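Local structure of NAD nucleotidase (Haemophilus influenzae, 3ZTV) at residues 76-89 and 342-354. The protein hydrolyses NAD in the periplasm to adenosine and nicotinamide riboside, combining pyrophosphatase and 5'-nucleotidase activities, the latter highest on AMP. Numbering follows the deposited sequence.
Sequences LYFTLFGGSADAAV and LIAKYKSEKDRLA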
ATOM      1  N   LEU A  76     -26.815  11.461  22.727  1.00  7.04           N
ATOM      2  CA  LEU A  76     -28.060  10.702  22.592  1.00  6.18           C
ATOM      3  C   LEU A  76     -28.818  11.023  21.304  1.00  7.33           C
ATOM      4  O   LEU A  76     -29.724  10.288  20.915  1.00  7.58           O
ATOM      5  CB  LEU A  76     -28.979  10.900  23.809  1.00  7.90           C
ATOM      6  CG  LEU A  76     -28.543  10.228  25.113  1.00  7.74           C
ATOM      7  CD1 LEU A  76     -29.510  10.604  26.227  1.00 10.18           C
ATOM      8  CD2 LEU A  76     -28.487   8.721  24.953  1.00  9.71           C
ATOM      9  N   TYR A  77     -28.460  12.118  20.634  1.00  6.62           N
ATOM     10  CA  TYR A  77     -29.084  12.412  19.343  1.00  7.23           C
ATOM     11  C   TYR A  77     -28.745  11.353  18.294  1.00  7.15           C
ATOM     12  O   TYR A  77     -29.505  11.154  17.346  1.00  8.49           O
ATOM     13  CB  TYR A  77     -28.724  13.812  18.838  1.00  8.10           C
ATOM     14  CG  TYR A  77     -29.529  14.909  19.503  1.00  7.67           C
ATOM     15  CD1 TYR A  77     -30.878  15.096  19.197  1.00  9.88           C
ATOM     16  CD2 TYR A  77     -28.952  15.762  20.430  1.00  8.02           C
ATOM     17  CE1 TYR A  77     -31.620  16.101  19.802  1.00 10.79           C
ATOM     18  CE2 TYR A  77     -29.690  16.774  21.045  1.00  9.18           C
ATOM     19  CZ  TYR A  77     -31.026  16.938  20.714  1.00 10.05           C
ATOM     20  OH  TYR A  77     -31.785  17.927  21.316  1.00 11.60           O
ATOM     21  N   PHE A  78     -27.612  10.672  18.458  1.00  6.53           N
ATOM     22  CA  PHE A  78     -27.352   9.509  17.624  1.00  6.39           C
ATOM     23  C   PHE A  78     -28.069   8.280  18.168  1.00  7.11           C
ATOM     24  O   PHE A  78     -28.847   7.642  17.462  1.00  8.89           O
ATOM     25  CB  PHE A  78     -25.867   9.168  17.492  1.00  7.40           C
ATOM     26  CG  PHE A  78     -25.660   7.883  16.773  1.00  7.78           C
ATOM     27  CD1 PHE A  78     -25.976   7.789  15.438  1.00  8.03           C
ATOM     28  CD2 PHE A  78     -25.277   6.741  17.450  1.00  9.31           C
ATOM     29  CE1 PHE A  78     -25.845   6.601  14.762  1.00  9.43           C
ATOM     30  CE2 PHE A  78     -25.147   5.542  16.776  1.00 10.46           C
ATOM     31  CZ  PHE A  78     -25.430   5.477  15.433  1.00  9.72           C
ATOM     32  N   THR A  79     -27.773   7.949  19.420  1.00  7.66           N
ATOM     33  CA  THR A  79     -28.226   6.716  20.050  1.00  8.84           C
ATOM     34  C   THR A  79     -29.729   6.478  19.933  1.00  9.12           C
ATOM     35  O   THR A  79     -30.162   5.373  19.642  1.00 10.23           O
ATOM     36  CB  THR A  79     -27.835   6.723  21.532  1.00  9.84           C
ATOM     37  OG1 THR A  79     -26.448   7.075  21.650  1.00 13.46           O
ATOM     38  CG2 THR A  79     -28.079   5.360  22.172  1.00 13.45           C
ATOM     39  N   LEU A  80     -30.518   7.520  20.143  1.00  7.23           N
ATOM     40  CA  LEU A  80     -31.967   7.345  20.218  1.00  7.81           C
ATOM     41  C   LEU A  80     -32.656   7.454  18.870  1.00  8.41           C
ATOM     42  O   LEU A  80     -33.846   7.142  18.752  1.00 10.34           O
ATOM     43  CB  LEU A  80     -32.566   8.337  21.210  1.00  8.12           C
ATOM     44  CG  LEU A  80     -32.018   8.178  22.626  1.00  9.09           C
ATOM     45  CD1 LEU A  80     -32.529   9.283  23.541  1.00 10.37           C
ATOM     46  CD2 LEU A  80     -32.378   6.813  23.191  1.00 11.66           C
ATOM     47  N   PHE A  81     -31.905   7.875  17.846  1.00  8.30           N
ATOM     48  CA  PHE A  81     -32.475   8.099  16.520  1.00  8.78           C
ATOM     49  C   PHE A  81     -31.792   7.331  15.390  1.00  7.93           C
ATOM     50  O   PHE A  81     -32.260   7.377  14.256  1.00  9.90           O
ATOM     51  CB  PHE A  81     -32.515   9.596  16.193  1.00  8.94           C
ATOM     52  CG  PHE A  81     -33.313  10.394  17.180  1.00  8.54           C
ATOM     53  CD1 PHE A  81     -34.699  10.423  17.107  1.00 10.56           C
ATOM     54  CD2 PHE A  81     -32.690  11.074  18.211  1.00  8.03           C
ATOM     55  CE1 PHE A  81     -35.455  11.135  18.038  1.00 11.87           C
ATOM     56  CE2 PHE A  81     -33.433  11.789  19.141  1.00 10.27           C
ATOM     57  CZ  PHE A  81     -34.819  11.821  19.051  1.00 11.36           C
ATOM     58  N   GLY A  82     -30.687   6.647  15.688  1.00  9.89           N
ATOM     59  CA  GLY A  82     -29.987   5.852  14.690  1.00 10.11           C
ATOM     60  C   GLY A  82     -29.499   6.645  13.491  1.00 10.96           C
ATOM     61  O   GLY A  82     -29.375   6.093  12.396  1.00 13.10           O
ATOM     62  N   GLY A  83     -29.229   7.935  13.679  1.00  9.05           N
ATOM     63  CA  GLY A  83     -28.706   8.763  12.603  1.00 10.58           C
ATOM     64  C   GLY A  83     -29.721   9.654  11.911  1.00  8.80           C
ATOM     65  O   GLY A  83     -29.337  10.554  11.158  1.00  9.54           O
ATOM     66  N   SER A  84     -31.009   9.426  12.166  1.00  9.26           N
ATOM     67  CA  SER A  84     -32.050  10.187  11.475  1.00  8.64           C
ATOM     68  C   SER A  84     -32.054  11.673  11.847  1.00  8.97           C
ATOM     69  O   SER A  84     -32.384  12.516  11.018  1.00  9.81           O
ATOM     70  CB  SER A  84     -33.433   9.574  11.692  1.00 12.52           C
ATOM     71  OG  SER A  84     -33.843   9.714  13.030  1.00 14.45           O
ATOM     72  N   ALA A  85     -31.711  11.996  13.092  1.00  7.36           N
ATOM     73  CA  ALA A  85     -31.644  13.393  13.510  1.00  7.88           C
ATOM     74  C   ALA A  85     -30.483  14.106  12.818  1.00  7.21           C
ATOM     75  O   ALA A  85     -30.625  15.238  12.345  1.00  7.18           O
ATOM     76  CB  ALA A  85     -31.509  13.493  15.017  1.00  9.07           C
ATOM     77  N   ASP A  86     -29.345  13.421  12.733  1.00  7.33           N
ATOM     78  CA  ASP A  86     -28.180  13.964  12.045  1.00  6.37           C
ATOM     79  C   ASP A  86     -28.475  14.149  10.567  1.00  6.84           C
ATOM     80  O   ASP A  86     -28.152  15.188   9.992  1.00  6.53           O
ATOM     81  CB  ASP A  86     -26.963  13.068  12.262  1.00  7.04           C
ATOM     82  CG  ASP A  86     -26.474  13.112  13.687  1.00  7.21           C
ATOM     83  OD1 ASP A  86     -26.014  14.193  14.108  1.00  8.21           O
ATOM     84  OD2 ASP A  86     -26.559  12.084  14.392  1.00  7.62           O
ATOM     85  N   ALA A  87     -29.099  13.155   9.939  1.00  7.26           N
ATOM     86  CA  ALA A  87     -29.463  13.283   8.532  1.00  8.34           C
ATOM     87  C   ALA A  87     -30.382  14.478   8.301  1.00  8.14           C
ATOM     88  O   ALA A  87     -30.223  15.210   7.319  1.00  8.71           O
ATOM     89  CB  ALA A  87     -30.099  11.986   8.004  1.00  8.19           C
ATOM     90  N   ALA A  88     -31.335  14.681   9.210  1.00  7.99           N
ATOM     91  CA  ALA A  88     -32.302  15.759   9.066  1.00  7.95           C
ATOM     92  C   ALA A  88     -31.636  17.138   9.081  1.00  7.19           C
ATOM     93  O   ALA A  88     -31.927  18.000   8.240  1.00  7.29           O
ATOM     94  CB  ALA A  88     -33.373  15.659  10.156  1.00  9.82           C
ATOM     95  N   VAL A  89     -30.754  17.359  10.045  1.00  6.31           N
ATOM     96  CA  VAL A  89     -30.105  18.671  10.135  1.00  7.28           C
ATOM     97  C   VAL A  89     -29.071  18.878   9.022  1.00  6.92           C
ATOM     98  O   VAL A  89     -28.904  19.997   8.518  1.00  7.22           O
ATOM     99  CB  VAL A  89     -29.538  18.981  11.543  1.00  6.81           C
ATOM    100  CG1 VAL A  89     -30.666  18.957  12.601  1.00  8.82           C
ATOM    101  CG2 VAL A  89     -28.421  18.019  11.919  1.00  7.99           C
ATOM    102  N   LEU A 342     -36.627  21.571  13.580  1.00  9.75           N
ATOM    103  CA  LEU A 342     -36.170  20.186  13.638  1.00  8.91           C
ATOM    104  C   LEU A 342     -35.623  19.856  15.016  1.00  9.86           C
ATOM    105  O   LEU A 342     -35.968  18.826  15.596  1.00 10.48           O
ATOM    106  CB  LEU A 342     -35.104  19.908  12.572  1.00 10.31           C
ATOM    107  CG  LEU A 342     -35.582  19.921  11.123  1.00 10.74           C
ATOM    108  CD1 LEU A 342     -34.404  19.906  10.150  1.00 12.31           C
ATOM    109  CD2 LEU A 342     -36.506  18.744  10.857  1.00 12.39           C
ATOM    110  N   ILE A 343     -34.774  20.725  15.542  1.00  9.30           N
ATOM    111  CA  ILE A 343     -34.147  20.446  16.825  1.00  9.68           C
ATOM    112  C   ILE A 343     -35.163  20.434  17.977  1.00 12.23           C
ATOM    113  O   ILE A 343     -35.063  19.616  18.893  1.00 12.77           O
ATOM    114  CB  ILE A 343     -32.957  21.387  17.089  1.00  9.91           C
ATOM    115  CG1 ILE A 343     -31.829  21.082  16.095  1.00 11.11           C
ATOM    116  CG2 ILE A 343     -32.440  21.222  18.512  1.00 12.98           C
ATOM    117  CD1 ILE A 343     -30.677  22.074  16.151  1.00 12.68           C
ATOM    118  N   ALA A 344     -36.151  21.323  17.924  1.00 11.18           N
ATOM    119  CA  ALA A 344     -37.216  21.328  18.927  1.00 11.82           C
ATOM    120  C   ALA A 344     -37.965  20.002  18.917  1.00 11.59           C
ATOM    121  O   ALA A 344     -38.260  19.427  19.971  1.00 11.19           O
ATOM    122  CB  ALA A 344     -38.178  22.484  18.672  1.00 13.34           C
ATOM    123  N   LYS A 345     -38.269  19.515  17.722  1.00 10.37           N
ATOM    124  CA  LYS A 345     -38.953  18.238  17.570  1.00 12.29           C
ATOM    125  C   LYS A 345     -38.124  17.087  18.130  1.00 12.88           C
ATOM    126  O   LYS A 345     -38.635  16.248  18.883  1.00 12.71           O
ATOM    127  CB  LYS A 345     -39.291  17.979  16.100  1.00 13.58           C
ATOM    128  CG  LYS A 345     -39.932  16.624  15.849  1.00 16.11           C
ATOM    129  CD  LYS A 345     -40.232  16.397  14.374  1.00 17.85           C
ATOM    130  CE  LYS A 345     -38.956  16.185  13.574  1.00 19.04           C
ATOM    131  NZ  LYS A 345     -39.243  15.954  12.131  1.00 21.01           N
ATOM    132  N   TYR A 346     -36.844  17.037  17.760  1.00 10.95           N
ATOM    133  CA  TYR A 346     -35.974  15.947  18.206  1.00 10.27           C
ATOM    134  C   TYR A 346     -35.658  16.025  19.694  1.00 10.98           C
ATOM    135  O   TYR A 346     -35.539  14.996  20.366  1.00 11.00           O
ATOM    136  CB  TYR A 346     -34.686  15.860  17.364  1.00 10.12           C
ATOM    137  CG  TYR A 346     -34.915  15.280  15.992  1.00 12.03           C
ATOM    138  CD1 TYR A 346     -35.260  13.946  15.836  1.00 12.67           C
ATOM    139  CD2 TYR A 346     -34.787  16.061  14.848  1.00 11.02           C
ATOM    140  CE1 TYR A 346     -35.477  13.403  14.578  1.00 12.74           C
ATOM    141  CE2 TYR A 346     -35.004  15.527  13.591  1.00 13.92           C
ATOM    142  CZ  TYR A 346     -35.348  14.199  13.463  1.00 12.63           C
ATOM    143  OH  TYR A 346     -35.563  13.661  12.213  1.00 16.94           O
ATOM    144  N   LYS A 347     -35.526  17.240  20.213  1.00  9.75           N
ATOM    145  CA  LYS A 347     -35.278  17.425  21.635  1.00 10.40           C
ATOM    146  C   LYS A 347     -36.444  16.885  22.481  1.00 12.15           C
ATOM    147  O   LYS A 347     -36.229  16.196  23.478  1.00 13.19           O
ATOM    148  CB  LYS A 347     -35.012  18.899  21.948  1.00 12.10           C
ATOM    149  CG  LYS A 347     -34.549  19.152  23.372  1.00 14.54           C
ATOM    150  CD  LYS A 347     -34.085  20.589  23.552  1.00 19.17           C
ATOM    151  CE  LYS A 347     -33.438  20.799  24.914  1.00 23.15           C
ATOM    152  NZ  LYS A 347     -32.843  22.158  25.036  1.00 28.00           N
ATOM    153  N   SER A 348     -37.673  17.200  22.078  1.00 10.23           N
ATOM    154  CA  SER A 348     -38.864  16.677  22.744  1.00 11.84           C
ATOM    155  C   SER A 348     -38.932  15.148  22.654  1.00 12.45           C
ATOM    156  O   SER A 348     -39.214  14.470  23.648  1.00 11.80           O
ATOM    157  CB  SER A 348     -40.115  17.310  22.136  1.00 14.11           C
ATOM    158  OG  SER A 348     -40.189  18.685  22.461  1.00 20.56           O
ATOM    159  N   GLU A 349     -38.680  14.599  21.468  1.00 11.49           N
ATOM    160  CA  GLU A 349     -38.665  13.144  21.307  1.00 11.61           C
ATOM    161  C   GLU A 349     -37.570  12.510  22.161  1.00 11.06           C
ATOM    162  O   GLU A 349     -37.787  11.471  22.799  1.00 11.31           O
ATOM    163  CB  GLU A 349     -38.478  12.755  19.837  1.00 13.46           C
ATOM    164  CG  GLU A 349     -39.662  13.087  18.931  1.00 16.52           C
ATOM    165  CD  GLU A 349     -39.419  12.716  17.476  1.00 20.88           C
ATOM    166  OE1 GLU A 349     -38.541  11.867  17.215  1.00 24.33           O
ATOM    167  OE2 GLU A 349     -40.107  13.273  16.593  1.00 25.88           O
ATOM    168  N   LYS A 350     -36.394  13.134  22.167  1.00 10.62           N
ATOM    169  CA  LYS A 350     -35.262  12.634  22.936  1.00 10.13           C
ATOM    170  C   LYS A 350     -35.604  12.498  24.419  1.00 11.41           C
ATOM    171  O   LYS A 350     -35.253  11.503  25.060  1.00 11.91           O
ATOM    172  CB  LYS A 350     -34.037  13.532  22.728  1.00 10.63           C
ATOM    173  CG  LYS A 350     -32.764  13.013  23.381  1.00 14.11           C
ATOM    174  CD  LYS A 350     -31.556  13.853  22.984  1.00 14.31           C
ATOM    175  CE  LYS A 350     -31.571  15.202  23.672  1.00 16.89           C
ATOM    176  NZ  LYS A 350     -31.153  15.090  25.096  1.00 22.20           N
ATOM    177  N   ASP A 351     -36.310  13.487  24.959  1.00 11.21           N
ATOM    178  CA  ASP A 351     -36.657  13.474  26.376  1.00 12.53           C
ATOM    179  C   ASP A 351     -37.567  12.299  26.732  1.00  9.94           C
ATOM    180  O   ASP A 351     -37.483  11.754  27.834  1.00 11.98           O
ATOM    181  CB  ASP A 351     -37.274  14.811  26.800  1.00 13.61           C
ATOM    182  CG  ASP A 351     -36.270  15.951  26.763  1.00 19.73           C
ATOM    183  OD1 ASP A 351     -35.050  15.679  26.705  1.00 19.27           O
ATOM    184  OD2 ASP A 351     -36.699  17.124  26.797  1.00 25.74           O
ATOM    185  N   ARG A 352     -38.425  11.902  25.797  1.00 10.39           N
ATOM    186  CA  ARG A 352     -39.278  10.729  25.990  1.00 10.38           C
ATOM    187  C   ARG A 352     -38.455   9.443  25.861  1.00 10.72           C
ATOM    188  O   ARG A 352     -38.474   8.583  26.735  1.00 10.33           O
ATOM    189  CB  ARG A 352     -40.436  10.715  24.987  1.00 11.92           C
ATOM    190  CG  ARG A 352     -41.353  11.935  25.045  1.00 12.36           C
ATOM    191  CD  ARG A 352     -42.500  11.817  24.041  1.00 17.48           C
ATOM    192  NE  ARG A 352     -43.583  10.952  24.506  1.00 15.70           N
ATOM    193  CZ  ARG A 352     -44.614  10.574  23.755  1.00 16.26           C
ATOM    194  NH1 ARG A 352     -44.704  10.972  22.493  1.00 16.71           N
ATOM    195  NH2 ARG A 352     -45.557   9.794  24.268  1.00 18.13           N
ATOM    196  N   LEU A 353     -37.690   9.340  24.778  1.00  8.68           N
ATOM    197  CA  LEU A 353     -36.948   8.118  24.466  1.00  9.04           C
ATOM    198  C   LEU A 353     -35.853   7.796  25.480  1.00  8.69           C
ATOM    199  O   LEU A 353     -35.543   6.627  25.709  1.00  8.46           O
ATOM    200  CB  LEU A 353     -36.357   8.191  23.051  1.00  9.28           C
ATOM    201  CG  LEU A 353     -37.388   8.280  21.926  1.00 12.27           C
ATOM    202  CD1 LEU A 353     -36.715   8.574  20.586  1.00 13.26           C
ATOM    203  CD2 LEU A 353     -38.199   6.986  21.862  1.00 15.31           C
ATOM    204  N   ALA A 354     -35.270   8.825  26.092  1.00  7.05           N
ATOM    205  CA  ALA A 354     -34.178   8.623  27.031  1.00  7.64           C
ATOM    206  C   ALA A 354     -34.636   7.958  28.325  1.00  8.47           C
ATOM    207  O   ALA A 354     -33.811   7.453  29.092  1.00  7.49           O
ATOM    208  CB  ALA A 354     -33.469   9.938  27.333  1.00  9.61           C
TER
HETATM  209  O   HOH W   1     -36.350  11.053  12.266  1.00 25.31           O
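Tyr346 OH is tied across the contact by one water, which lies 2.7 Å from that hydroxyl and 2.9 Å from Ser84 OG. The water lies in the plane of the Tyr346 ring, at its edge, and links two segments that share no direct hydrogen bond. The ring itself is a knob in the hole formed by Tyr77, Ser84, Ala85 and Ala88. Ala85 CB presses on one face, 3.8 Å from the ring centroid and almost on the normal, while CE of Lys345, from the same helix as Tyr346, lies over the rim of the opposite face. Along its edge Tyr346 meets Phe81 in a T-shaped pair, planes at 84°, with Tyr346 CD1 pointing into the Phe81 face 3.6 Å from Phe81 CE1.

Tyr77 returns the knob into a hole of Ile343, Tyr346, Lys347 and Lys350. Lys350 leaves extended, CG anti to the backbone N (chi1 -174°), which lays CD over the centre of the Tyr77 ring in a CH-pi contact 3.8 Å from the centroid; the bend that follows turns CE toward Tyr77 CZ. Tyr77 OH passes against Lys347 CB and bonds to Glu26. Farther along, Leu80 CD1 wedges between Lys350 CG, at 3.7 Å, and the CB atoms of Leu353 and Ala354.

Helix 84-89 runs antiparallel to helix 342-353, at 171°, and its Asp86 bonds to His21 and Ser23, beside the zinc ligands. At the other end Ala354 bonds to Asn424 of helix 423-429, so the long helix reaches from the calcineurin-like metallophosphoesterase part toward the C-terminal part. Aromatic and aliphatic packing dominates its contact here, while a bridging water and Glu26, which meets both Tyr77 OH and Lys347 NZ, add polar links.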